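Local coordinates for protein abietadiene synthase, chloroplastic (Abies grandis, PDB 3S9V) that is a plant member of the terpene synthase family, a mainly helical enzyme with an N-terminal family region and a metal-binding one, at residues A[149-154]-A[177-182]; A[217-222]-A[226-231]; A[375-380]-A[734-739]; A[506-511]-A[778-783]; A[554-557]-A[563-566]. One frame throughout, in Å; residues are numbered along the deposited sequence.

In the fold
The five contacts follow one helical chain from its N-terminal part to its far end. Contacts 1 and 2 come first, in series, on the same side of the chain's centre, their centres about 22 Å apart. Contacts 3 and 4 cross along the sequence: each brings back a segment near the C-terminus, late in helix 712-736 or helix 768-781, to parts met much earlier, which ties distant regions together. Their nearest atoms lie about 13 Å apart. Contact 5, between helix 547-559 and the loop that follows it, is nested within the loops closed by both, and its centre lies about 85 Å from that of contact 1, a measure of how elongated the molecule is.

Contact 1: residues A[149-154]-A[177-182]; sequences SGFEIV and KQIIEK
K182 NZ donates to E152 OE2 at 2.7 Å, a salt bridge that uses the syn lone pair of the carboxylate oxygen, on the side of its partner oxygen. The lysine spans the gap because its chain is fully extended from a CG set anti to the backbone N (chi1 -174°), and the glutamate is extended to meet it. R147 is a second, weak and long ion partner of the same OE2. The contact joins two successive helices, 151-164 and 174-187, with E152 in the first turn of the former, where a negative side chain would be expected to suit the helix dipole. That turn starts at G150, the N-cap residue, whose O accepts from both I153 N and V154 N. Beside the ion pair lies an apolar contact, where a flat ring and a branched aliphatic chain suit the buried side: I179 CD1 reaches F151 CE2 at 3.4 Å, the two side chains meeting at about a right angle. F151 in turn stacks on F155 and meets Y102, while I179 touches F155, P156 and L159.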
# COMPACT_ATOMS: atom_id res chain seq x y z
N SER A 149 -7.04 24.05 -3.81
CA SER A 149 -6.07 24.26 -4.88
C SER A 149 -6.33 25.52 -5.71
O SER A 149 -7.38 25.65 -6.35
CB SER A 149 -6.06 23.06 -5.83
OG SER A 149 -5.83 21.85 -5.14
N GLY A 150 -5.38 26.44 -5.69
CA GLY A 150 -5.51 27.66 -6.46
C GLY A 150 -6.43 28.71 -5.87
O GLY A 150 -6.77 29.69 -6.56
N PHE A 151 -6.83 28.53 -4.61
CA PHE A 151 -7.74 29.48 -3.97
C PHE A 151 -7.30 30.93 -4.07
O PHE A 151 -8.07 31.79 -4.50
CB PHE A 151 -7.93 29.15 -2.48
CG PHE A 151 -8.99 30.00 -1.82
CD1 PHE A 151 -10.34 29.68 -1.95
CD2 PHE A 151 -8.64 31.13 -1.09
CE1 PHE A 151 -11.33 30.47 -1.36
CE2 PHE A 151 -9.62 31.93 -0.50
CZ PHE A 151 -10.97 31.60 -0.63
N GLU A 152 -6.07 31.19 -3.65
CA GLU A 152 -5.51 32.54 -3.65
C GLU A 152 -5.35 33.16 -5.04
O GLU A 152 -5.07 34.34 -5.18
CB GLU A 152 -4.19 32.54 -2.88
CG GLU A 152 -4.39 32.24 -1.39
CD GLU A 152 -3.12 32.30 -0.56
OE1 GLU A 152 -2.20 31.47 -0.79
OE2 GLU A 152 -3.03 33.19 0.32
N ILE A 153 -5.55 32.36 -6.08
CA ILE A 153 -5.45 32.88 -7.43
C ILE A 153 -6.85 33.15 -7.95
O ILE A 153 -7.16 34.23 -8.44
CB ILE A 153 -4.76 31.86 -8.36
CG1 ILE A 153 -3.24 31.94 -8.18
CG2 ILE A 153 -5.17 32.12 -9.80
CD1 ILE A 153 -2.47 30.95 -9.05
N VAL A 154 -7.70 32.15 -7.79
CA VAL A 154 -9.07 32.19 -8.26
C VAL A 154 -10.08 33.01 -7.44
O VAL A 154 -10.97 33.66 -8.00
CB VAL A 154 -9.57 30.73 -8.43
CG1 VAL A 154 -11.06 30.69 -8.47
CG2 VAL A 154 -8.96 30.13 -9.72
N LYS A 177 -9.78 42.18 1.68
CA LYS A 177 -8.93 43.23 1.14
C LYS A 177 -7.50 42.74 0.99
O LYS A 177 -6.84 43.03 -0.00
CB LYS A 177 -8.95 44.48 2.04
CG LYS A 177 -8.14 45.62 1.45
CD LYS A 177 -7.87 46.74 2.46
CE LYS A 177 -6.92 47.77 1.86
NZ LYS A 177 -6.51 48.81 2.84
N GLN A 178 -7.02 41.99 1.97
CA GLN A 178 -5.66 41.48 1.95
C GLN A 178 -5.42 40.29 1.02
O GLN A 178 -4.29 40.09 0.56
CB GLN A 178 -5.22 41.11 3.36
CG GLN A 178 -4.85 42.30 4.23
CD GLN A 178 -4.95 42.00 5.70
OE1 GLN A 178 -4.59 40.91 6.15
NE2 GLN A 178 -5.45 42.97 6.47
N ILE A 179 -6.44 39.50 0.73
CA ILE A 179 -6.20 38.37 -0.16
C ILE A 179 -6.05 38.88 -1.60
O ILE A 179 -5.35 38.26 -2.41
CB ILE A 179 -7.34 37.33 -0.08
CG1 ILE A 179 -6.83 35.99 -0.61
CG2 ILE A 179 -8.54 37.78 -0.88
CD1 ILE A 179 -7.80 34.85 -0.39
N ILE A 180 -6.69 40.00 -1.90
CA ILE A 180 -6.58 40.59 -3.24
C ILE A 180 -5.17 41.14 -3.42
O ILE A 180 -4.54 40.95 -4.46
CB ILE A 180 -7.60 41.73 -3.43
CG1 ILE A 180 -9.02 41.16 -3.51
CG2 ILE A 180 -7.27 42.52 -4.69
CD1 ILE A 180 -10.10 42.21 -3.51
N GLU A 181 -4.67 41.81 -2.39
CA GLU A 181 -3.33 42.38 -2.43
C GLU A 181 -2.28 41.28 -2.58
O GLU A 181 -1.30 41.44 -3.32
CB GLU A 181 -3.06 43.18 -1.15
CG GLU A 181 -1.66 43.76 -1.07
CD GLU A 181 -1.38 44.42 0.27
OE1 GLU A 181 -0.24 44.90 0.48
OE2 GLU A 181 -2.29 44.46 1.12
N LYS A 182 -2.48 40.17 -1.87
CA LYS A 182 -1.55 39.06 -1.91
C LYS A 182 -1.55 38.39 -3.28
O LYS A 182 -0.50 37.96 -3.77
CB LYS A 182 -1.89 38.02 -0.84
CG LYS A 182 -0.86 36.91 -0.73
CD LYS A 182 -1.23 35.88 0.33
CE LYS A 182 -0.21 34.75 0.37
NZ LYS A 182 -0.55 33.70 1.38

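Contact 2: residues A[217-222]-A[226-231]; sequences KIMKLQ and GSFLSS
F228 reaches back to helix 215-219 and the residues that follow it, meeting Q222, I218 and M219. The run from Q222 through D225, G226 and S227 to F228 resembles the glutamine-to-aromatic QW motif known from terpene cyclases. Q222 has CG anti to its backbone N (chi1 177°) and an extended chain, which carries NE2 to G226 O at 3.0 Å; this bond is bent, 146° at the hydrogen, and NE2 is also bonded to N244 OD1. The start of the same residue lies over the F228 ring, Q222 CA standing 4.2 Å from its centroid in a CH-pi contact. I218 O lies at the ring edge, 3.4 Å from F228 CE1, whereas I218 CG2 approaches CE1 at 3.5 Å from outside the plane, on the other side from Q222 CA. M219 folds at chi2 and chi3 and thereby brings its CE to 3.9 Å from F228 CZ, near the ring plane, with its sulfur making an oblique Met-aromatic contact. F228 itself opens a type I' turn that ends at S231, and S227 OG accepts from S230 N, an ST motif. One water donates to L221 O and accepts from L229 N, each at 2.9 Å.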
# COMPACT_ATOMS: atom_id res chain seq x y z
N LYS A 217 0.20 31.54 -26.47
CA LYS A 217 1.19 30.63 -25.91
C LYS A 217 0.49 29.55 -25.10
O LYS A 217 0.91 28.39 -25.09
CB LYS A 217 2.19 31.39 -25.03
CG LYS A 217 3.11 32.30 -25.83
CD LYS A 217 4.19 32.90 -24.95
CE LYS A 217 5.21 33.66 -25.79
NZ LYS A 217 6.30 34.20 -24.95
N ILE A 218 -0.59 29.93 -24.42
CA ILE A 218 -1.37 28.99 -23.61
C ILE A 218 -2.01 27.87 -24.45
O ILE A 218 -2.05 26.72 -24.02
CB ILE A 218 -2.49 29.72 -22.83
CG1 ILE A 218 -1.88 30.59 -21.73
CG2 ILE A 218 -3.46 28.72 -22.24
CD1 ILE A 218 -1.07 29.82 -20.70
N MET A 219 -2.49 28.21 -25.64
CA MET A 219 -3.14 27.22 -26.51
C MET A 219 -2.27 26.02 -26.87
O MET A 219 -2.78 24.94 -27.17
CB MET A 219 -3.64 27.88 -27.81
CG MET A 219 -4.68 29.00 -27.63
SD MET A 219 -6.15 28.54 -26.68
CE MET A 219 -6.47 26.88 -27.32
N LYS A 220 -0.95 26.21 -26.84
CA LYS A 220 -0.02 25.14 -27.17
C LYS A 220 0.08 24.11 -26.06
O LYS A 220 0.61 23.02 -26.25
CB LYS A 220 1.38 25.70 -27.43
CG LYS A 220 1.45 26.87 -28.40
CD LYS A 220 2.90 27.24 -28.66
CE LYS A 220 3.03 28.54 -29.44
NZ LYS A 220 4.45 28.83 -29.79
N LEU A 221 -0.43 24.47 -24.88
CA LEU A 221 -0.37 23.58 -23.73
C LEU A 221 -1.70 22.90 -23.45
O LEU A 221 -1.90 22.31 -22.40
CB LEU A 221 0.10 24.37 -22.51
CG LEU A 221 1.41 25.13 -22.74
CD1 LEU A 221 1.79 25.90 -21.48
CD2 LEU A 221 2.51 24.15 -23.13
N GLN A 222 -2.62 22.98 -24.41
CA GLN A 222 -3.94 22.36 -24.29
C GLN A 222 -3.79 20.83 -24.20
O GLN A 222 -2.84 20.27 -24.73
CB GLN A 222 -4.79 22.74 -25.50
CG GLN A 222 -6.18 22.13 -25.55
CD GLN A 222 -7.03 22.75 -26.65
OE1 GLN A 222 -6.59 22.87 -27.79
NE2 GLN A 222 -8.25 23.14 -26.30
N GLY A 226 -8.70 18.37 -25.18
CA GLY A 226 -9.13 19.76 -25.24
C GLY A 226 -9.21 20.52 -23.94
O GLY A 226 -9.48 21.72 -23.94
N SER A 227 -8.98 19.85 -22.82
CA SER A 227 -9.06 20.53 -21.53
C SER A 227 -7.75 21.20 -21.19
O SER A 227 -6.74 20.98 -21.86
CB SER A 227 -9.38 19.54 -20.41
OG SER A 227 -8.17 19.01 -19.87
N PHE A 228 -7.79 22.02 -20.15
CA PHE A 228 -6.59 22.66 -19.66
C PHE A 228 -6.43 22.07 -18.26
O PHE A 228 -7.16 22.40 -17.33
CB PHE A 228 -6.78 24.18 -19.67
CG PHE A 228 -6.52 24.79 -21.03
CD1 PHE A 228 -5.22 25.16 -21.39
CD2 PHE A 228 -7.53 24.87 -21.98
CE1 PHE A 228 -4.94 25.61 -22.68
CE2 PHE A 228 -7.26 25.32 -23.28
CZ PHE A 228 -5.96 25.68 -23.63
N LEU A 229 -5.49 21.13 -18.17
CA LEU A 229 -5.18 20.39 -16.95
C LEU A 229 -6.42 19.79 -16.29
O LEU A 229 -6.53 19.77 -15.06
CB LEU A 229 -4.41 21.25 -15.95
CG LEU A 229 -3.13 20.48 -15.61
CD1 LEU A 229 -1.95 21.21 -16.20
CD2 LEU A 229 -2.98 20.30 -14.12
N SER A 230 -7.33 19.31 -17.13
CA SER A 230 -8.57 18.65 -16.73
C SER A 230 -9.59 19.49 -15.98
O SER A 230 -10.61 18.96 -15.53
CB SER A 230 -8.26 17.39 -15.91
OG SER A 230 -7.95 17.70 -14.57
N SER A 231 -9.34 20.79 -15.86
CA SER A 231 -10.25 21.69 -15.14
C SER A 231 -11.35 22.30 -16.02
O SER A 231 -11.07 23.03 -16.97
CB SER A 231 -9.45 22.80 -14.48
OG SER A 231 -10.30 23.81 -13.96
O HOH W 1 -3.57 21.22 -20.28

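Contact 3: residues A[375-380]-A[734-739]; sequences VSFPGE and FVNNKI
F377 opens a type II beta turn that closes at E380, where E380 N bonds to F377 O, and the turn sets the phenylalanine against V735 and N736 in the last turn of helix 712-736. P378 and G379 fill its two central positions: the proline ring fits the first, and the glycine tolerates a phi of 85°, at which a CB would jam against the preceding carbonyl. The E380 side chain folds back on the turn, its OE1 accepting from F377 N at 2.9 Å in a nearly straight bond (163°) that meets the carboxylate from above its plane. The same OE1 forms a salt bridge with R331, which also makes a cation-pi contact with the F377 ring. The contact joins a loop of the N-terminal family region to the end of helix 712-736, some 350 residues further along the chain. With F377 CG anti to the carbonyl carbon (chi1 -61°), the ring points its far end at V735, whose CG1 sits at the ring edge, 4.0 Å from F377 CZ. N736 ND2 approaches obliquely, 3.9 Å from F377 CE2, with amide and ring planes far from parallel. An amide suits this exposed margin, and valine the more sheltered flank.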
# COMPACT_ATOMS: atom_id res chain seq x y z
N VAL A 375 9.47 -1.97 -3.09
CA VAL A 375 9.30 -3.11 -3.99
C VAL A 375 10.23 -2.92 -5.18
O VAL A 375 9.80 -2.78 -6.32
CB VAL A 375 7.83 -3.23 -4.46
CG1 VAL A 375 7.61 -4.55 -5.15
CG2 VAL A 375 6.89 -3.11 -3.26
N SER A 376 11.52 -2.93 -4.88
CA SER A 376 12.55 -2.72 -5.88
C SER A 376 13.32 -3.97 -6.25
O SER A 376 13.36 -4.96 -5.50
CB SER A 376 13.53 -1.68 -5.37
OG SER A 376 14.12 -2.15 -4.16
N PHE A 377 13.97 -3.89 -7.41
CA PHE A 377 14.79 -4.96 -7.94
C PHE A 377 16.24 -4.51 -7.86
O PHE A 377 16.52 -3.32 -7.73
CB PHE A 377 14.43 -5.24 -9.40
CG PHE A 377 13.02 -5.68 -9.60
CD1 PHE A 377 12.28 -6.21 -8.54
CD2 PHE A 377 12.42 -5.60 -10.85
CE1 PHE A 377 10.97 -6.65 -8.73
CE2 PHE A 377 11.12 -6.04 -11.05
CZ PHE A 377 10.39 -6.56 -9.98
N PRO A 378 17.18 -5.46 -7.93
CA PRO A 378 18.59 -5.07 -7.85
C PRO A 378 18.96 -4.09 -8.95
O PRO A 378 18.51 -4.24 -10.09
CB PRO A 378 19.33 -6.40 -7.98
CG PRO A 378 18.36 -7.26 -8.76
CD PRO A 378 17.04 -6.91 -8.15
N GLY A 379 19.76 -3.09 -8.60
CA GLY A 379 20.19 -2.11 -9.58
C GLY A 379 19.26 -0.94 -9.85
O GLY A 379 19.55 -0.12 -10.70
N GLU A 380 18.13 -0.86 -9.15
CA GLU A 380 17.23 0.26 -9.38
C GLU A 380 17.56 1.39 -8.42
O GLU A 380 16.87 1.62 -7.42
CB GLU A 380 15.78 -0.20 -9.22
CG GLU A 380 15.41 -1.32 -10.18
CD GLU A 380 13.92 -1.60 -10.25
OE1 GLU A 380 13.27 -1.71 -9.20
OE2 GLU A 380 13.41 -1.73 -11.38
N PHE A 734 10.12 -13.19 -6.48
CA PHE A 734 8.72 -13.23 -6.09
C PHE A 734 7.82 -12.66 -7.16
O PHE A 734 6.72 -13.16 -7.42
CB PHE A 734 8.52 -12.45 -4.79
CG PHE A 734 7.08 -12.30 -4.38
CD1 PHE A 734 6.33 -13.40 -3.98
CD2 PHE A 734 6.47 -11.04 -4.38
CE1 PHE A 734 4.99 -13.27 -3.59
CE2 PHE A 734 5.13 -10.89 -3.98
CZ PHE A 734 4.39 -12.00 -3.59
N VAL A 735 8.28 -11.59 -7.80
CA VAL A 735 7.48 -10.94 -8.83
C VAL A 735 7.60 -11.52 -10.23
O VAL A 735 6.60 -11.75 -10.88
CB VAL A 735 7.81 -9.42 -8.91
CG1 VAL A 735 7.12 -8.80 -10.11
CG2 VAL A 735 7.35 -8.72 -7.64
N ASN A 736 8.82 -11.77 -10.69
CA ASN A 736 9.00 -12.26 -12.06
C ASN A 736 8.95 -13.76 -12.35
O ASN A 736 8.67 -14.16 -13.49
CB ASN A 736 10.28 -11.68 -12.65
CG ASN A 736 10.22 -10.16 -12.78
OD1 ASN A 736 9.14 -9.56 -12.78
ND2 ASN A 736 11.38 -9.52 -12.89
N ASN A 737 9.21 -14.60 -11.35
CA ASN A 737 9.17 -16.05 -11.60
C ASN A 737 7.77 -16.55 -11.92
O ASN A 737 6.81 -16.22 -11.22
CB ASN A 737 9.75 -16.82 -10.40
CG ASN A 737 11.22 -16.53 -10.17
OD1 ASN A 737 11.91 -15.98 -11.03
ND2 ASN A 737 11.72 -16.93 -9.00
N LYS A 738 7.66 -17.34 -12.98
CA LYS A 738 6.38 -17.89 -13.41
C LYS A 738 6.08 -19.13 -12.59
O LYS A 738 6.30 -20.26 -13.03
CB LYS A 738 6.44 -18.24 -14.90
CG LYS A 738 6.76 -17.04 -15.78
CD LYS A 738 6.93 -17.42 -17.24
CE LYS A 738 7.33 -16.20 -18.07
NZ LYS A 738 7.53 -16.54 -19.50
N ILE A 739 5.56 -18.90 -11.38
CA ILE A 739 5.23 -19.96 -10.44
C ILE A 739 3.84 -19.71 -9.87
O ILE A 739 3.45 -18.57 -9.66
CB ILE A 739 6.24 -19.95 -9.28
CG1 ILE A 739 7.66 -20.08 -9.84
CG2 ILE A 739 5.91 -21.05 -8.29
CD1 ILE A 739 8.74 -19.80 -8.82

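Contact 4: residues A[506-511]-A[778-783]; sequences EIYFSP and NCLFQP
The rings of F509 and Y508 both meet helix 768-781 at their edges. At the edge of F509, close to the ring plane, lies C779 CB, 3.8 Å from F509 CE1; the cysteine sulfur stands 5.2 Å from the ring centroid, an oblique sulfur-aromatic contact. L780 CD1 lies at the edge of Y508, 4.0 Å from Y508 CD2, while its other methyl, CD2, comes equally near to Y508 CE2. The two methyls follow the CD2-CE2 side of the tyrosine ring. L780 CB also lies over the centre of one face of the F781 ring. The cysteine SG is anti to its backbone N (chi1 179°), which carries the sulfur out toward F509 CD1, 4.1 Å away. No hydrogen bond crosses between the segments, so the fit rests on shape: a small polarisable cysteine and a branched leucine suit the buried side of two aromatic rings. Y508 has its ring packed against L780 and L485, its OH bonded to E481 OE2. Backbone irregularities accompany the contact: helix 504-514 is kinked at P511, whose nitrogen has no hydrogen to give, and residues 778-781 form a wider pi-type turn. Helix 461-491 flanks Y508 and binds L780 O through Q479, helix 521-541 also lies against Y508, L432 and R431 of helix 430-440 touch F509 and C779, and I753 of helix 741-757 packs on F509.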
# COMPACT_ATOMS: atom_id res chain seq x y z
N GLU A 506 2.65 -18.94 19.13
CA GLU A 506 3.65 -18.09 18.50
C GLU A 506 3.99 -18.62 17.11
O GLU A 506 4.15 -17.85 16.16
CB GLU A 506 4.89 -18.08 19.40
CG GLU A 506 6.03 -17.18 18.99
CD GLU A 506 7.11 -17.15 20.06
OE1 GLU A 506 6.81 -16.70 21.19
OE2 GLU A 506 8.24 -17.60 19.79
N ILE A 507 4.07 -19.94 16.98
CA ILE A 507 4.38 -20.58 15.71
C ILE A 507 3.20 -20.60 14.74
O ILE A 507 3.38 -20.47 13.53
CB ILE A 507 4.86 -22.03 15.92
CG1 ILE A 507 6.24 -22.01 16.58
CG2 ILE A 507 4.91 -22.78 14.60
CD1 ILE A 507 6.82 -23.40 16.82
N TYR A 508 1.99 -20.76 15.27
CA TYR A 508 0.80 -20.79 14.43
C TYR A 508 0.51 -19.41 13.85
O TYR A 508 -0.10 -19.28 12.79
CB TYR A 508 -0.42 -21.27 15.23
CG TYR A 508 -1.69 -21.22 14.43
CD1 TYR A 508 -1.87 -22.08 13.34
CD2 TYR A 508 -2.68 -20.28 14.70
CE1 TYR A 508 -3.01 -22.00 12.55
CE2 TYR A 508 -3.82 -20.19 13.91
CZ TYR A 508 -3.98 -21.05 12.83
OH TYR A 508 -5.08 -20.94 12.02
N PHE A 509 0.96 -18.38 14.55
CA PHE A 509 0.77 -17.01 14.11
C PHE A 509 1.35 -16.78 12.72
O PHE A 509 0.74 -16.13 11.88
CB PHE A 509 1.44 -16.04 15.09
CG PHE A 509 1.79 -14.70 14.48
CD1 PHE A 509 0.79 -13.78 14.17
CD2 PHE A 509 3.10 -14.38 14.18
CE1 PHE A 509 1.11 -12.56 13.58
CE2 PHE A 509 3.43 -13.16 13.58
CZ PHE A 509 2.43 -12.25 13.28
N SER A 510 2.55 -17.32 12.51
CA SER A 510 3.25 -17.15 11.24
C SER A 510 2.41 -17.44 10.00
O SER A 510 2.06 -16.52 9.27
CB SER A 510 4.52 -18.00 11.23
OG SER A 510 5.44 -17.53 12.20
N PRO A 511 2.07 -18.71 9.74
CA PRO A 511 1.28 -18.94 8.54
C PRO A 511 -0.09 -18.25 8.58
O PRO A 511 -0.61 -17.83 7.55
CB PRO A 511 1.16 -20.46 8.50
CG PRO A 511 1.10 -20.81 9.95
CD PRO A 511 2.18 -19.94 10.55
N ASN A 778 -3.17 -9.01 17.82
CA ASN A 778 -3.80 -8.36 16.68
C ASN A 778 -4.28 -9.28 15.58
O ASN A 778 -5.25 -8.97 14.88
CB ASN A 778 -2.84 -7.35 16.03
CG ASN A 778 -2.60 -6.14 16.89
OD1 ASN A 778 -3.53 -5.55 17.43
ND2 ASN A 778 -1.33 -5.76 17.03
N CYS A 779 -3.60 -10.41 15.41
CA CYS A 779 -3.96 -11.33 14.35
C CYS A 779 -4.92 -12.43 14.77
O CYS A 779 -5.83 -12.78 14.01
CB CYS A 779 -2.68 -11.96 13.77
SG CYS A 779 -2.93 -13.16 12.45
N LEU A 780 -4.74 -12.95 15.98
CA LEU A 780 -5.58 -14.06 16.42
C LEU A 780 -6.64 -13.83 17.50
O LEU A 780 -7.61 -14.58 17.56
CB LEU A 780 -4.68 -15.22 16.88
CG LEU A 780 -3.59 -15.73 15.93
CD1 LEU A 780 -2.79 -16.81 16.64
CD2 LEU A 780 -4.21 -16.26 14.66
N PHE A 781 -6.47 -12.82 18.34
CA PHE A 781 -7.44 -12.63 19.41
C PHE A 781 -8.35 -11.41 19.37
O PHE A 781 -9.57 -11.55 19.34
CB PHE A 781 -6.71 -12.70 20.76
CG PHE A 781 -5.91 -13.96 20.94
CD1 PHE A 781 -6.51 -15.20 20.71
CD2 PHE A 781 -4.57 -13.91 21.29
CE1 PHE A 781 -5.77 -16.38 20.84
CE2 PHE A 781 -3.83 -15.09 21.42
CZ PHE A 781 -4.43 -16.32 21.19
N GLN A 782 -7.76 -10.22 19.37
CA GLN A 782 -8.53 -8.98 19.33
C GLN A 782 -9.22 -8.83 17.96
O GLN A 782 -8.55 -8.74 16.93
CB GLN A 782 -7.58 -7.80 19.56
CG GLN A 782 -8.25 -6.54 20.08
CD GLN A 782 -7.83 -6.22 21.50
OE1 GLN A 782 -6.65 -6.01 21.78
NE2 GLN A 782 -8.81 -6.20 22.41
N PRO A 783 -10.57 -8.84 17.93
CA PRO A 783 -11.24 -8.69 16.64
C PRO A 783 -11.30 -7.21 16.25
O PRO A 783 -11.08 -6.34 17.10
CB PRO A 783 -12.63 -9.28 16.89
CG PRO A 783 -12.44 -10.15 18.09
CD PRO A 783 -11.51 -9.32 18.94

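Contact 5: residues A[554-557]-A[563-566]; sequences TESV and SLVD
L564 and E555 cross obliquely, the leucine methyl CD1 lying against the aliphatic part of the glutamate. L564 CD1 is 3.4 Å from E555 CG and 3.8 Å from E555 CB, so it is the methylene chain and not the carboxylate that receives the leucine. The glutamate allows this because it is bent at chi2 (76°) after a CG placed anti to the backbone N; its carboxylate is turned aside to a salt bridge from OE2 to R559 NH2. S556, one residue on, approaches L564 from its hydroxyl end, with OG 3.8 Å from L564 CB. That oxygen is set anti to its own carbonyl carbon (chi1 -64°), beside the backbone N, and there bonds to L552 O, one turn earlier in helix 547-559. Both segments belong to one short excursion of the metal-binding family region: the helix ends, the chain turns back, and L564 in the following loop folds over the flank of the helix that it has just left. S563, just before the leucine, is tied to the same turn, since its OG bonds to R559 NH1 and to D561 OD1. A water mediates the polar part of the contact: it donates to S556 OG at 3.2 Å and accepts from L564 N at 2.9 Å. Serine suits this place because its small hydroxyl can both bind back to its own helix and take a water. The loop is held to the helix by van der Waals packing and a water bridge, with no direct hydrogen bond between the two segments.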
# COMPACT_ATOMS: atom_id res chain seq x y z
N THR A 554 19.27 -39.26 13.13
CA THR A 554 19.47 -39.11 11.69
C THR A 554 19.27 -40.45 10.98
O THR A 554 18.62 -40.52 9.93
CB THR A 554 20.88 -38.57 11.38
OG1 THR A 554 21.07 -37.33 12.07
CG2 THR A 554 21.05 -38.33 9.89
N GLU A 555 19.83 -41.51 11.56
CA GLU A 555 19.72 -42.85 11.00
C GLU A 555 18.29 -43.37 11.04
O GLU A 555 17.83 -44.06 10.12
CB GLU A 555 20.63 -43.82 11.75
CG GLU A 555 20.51 -45.28 11.30
CD GLU A 555 21.21 -45.55 9.99
OE1 GLU A 555 20.92 -44.86 8.99
OE2 GLU A 555 22.06 -46.47 9.96
N SER A 556 17.58 -43.04 12.12
CA SER A 556 16.19 -43.48 12.27
C SER A 556 15.36 -42.90 11.14
O SER A 556 14.54 -43.59 10.54
CB SER A 556 15.62 -43.01 13.61
OG SER A 556 16.29 -43.61 14.71
N VAL A 557 15.58 -41.62 10.85
CA VAL A 557 14.86 -40.94 9.78
C VAL A 557 15.19 -41.55 8.42
O VAL A 557 14.32 -41.66 7.55
CB VAL A 557 15.20 -39.43 9.76
CG1 VAL A 557 14.45 -38.73 8.66
CG2 VAL A 557 14.86 -38.80 11.10
N SER A 563 13.70 -49.18 14.86
CA SER A 563 14.75 -50.14 15.20
C SER A 563 15.89 -49.58 16.04
O SER A 563 16.79 -50.33 16.43
CB SER A 563 15.34 -50.73 13.93
OG SER A 563 15.94 -49.71 13.15
N LEU A 564 15.88 -48.28 16.32
CA LEU A 564 16.96 -47.68 17.11
C LEU A 564 16.46 -46.95 18.35
O LEU A 564 17.26 -46.44 19.13
CB LEU A 564 17.77 -46.71 16.23
CG LEU A 564 18.41 -47.33 14.99
CD1 LEU A 564 19.20 -46.28 14.25
CD2 LEU A 564 19.32 -48.47 15.40
N VAL A 565 15.15 -46.91 18.52
CA VAL A 565 14.54 -46.24 19.66
C VAL A 565 15.06 -46.72 21.02
O VAL A 565 15.09 -45.97 22.00
CB VAL A 565 13.00 -46.41 19.62
CG1 VAL A 565 12.37 -46.00 20.93
CG2 VAL A 565 12.43 -45.57 18.49
N ASP A 566 15.49 -47.98 21.08
CA ASP A 566 16.00 -48.56 22.32
C ASP A 566 17.41 -48.06 22.66
O ASP A 566 17.83 -48.12 23.82
CB ASP A 566 15.99 -50.09 22.23
CG ASP A 566 14.59 -50.67 22.31
OD1 ASP A 566 14.39 -51.82 21.86
OD2 ASP A 566 13.68 -49.98 22.84
O HOH W 2 14.31 -45.99 15.59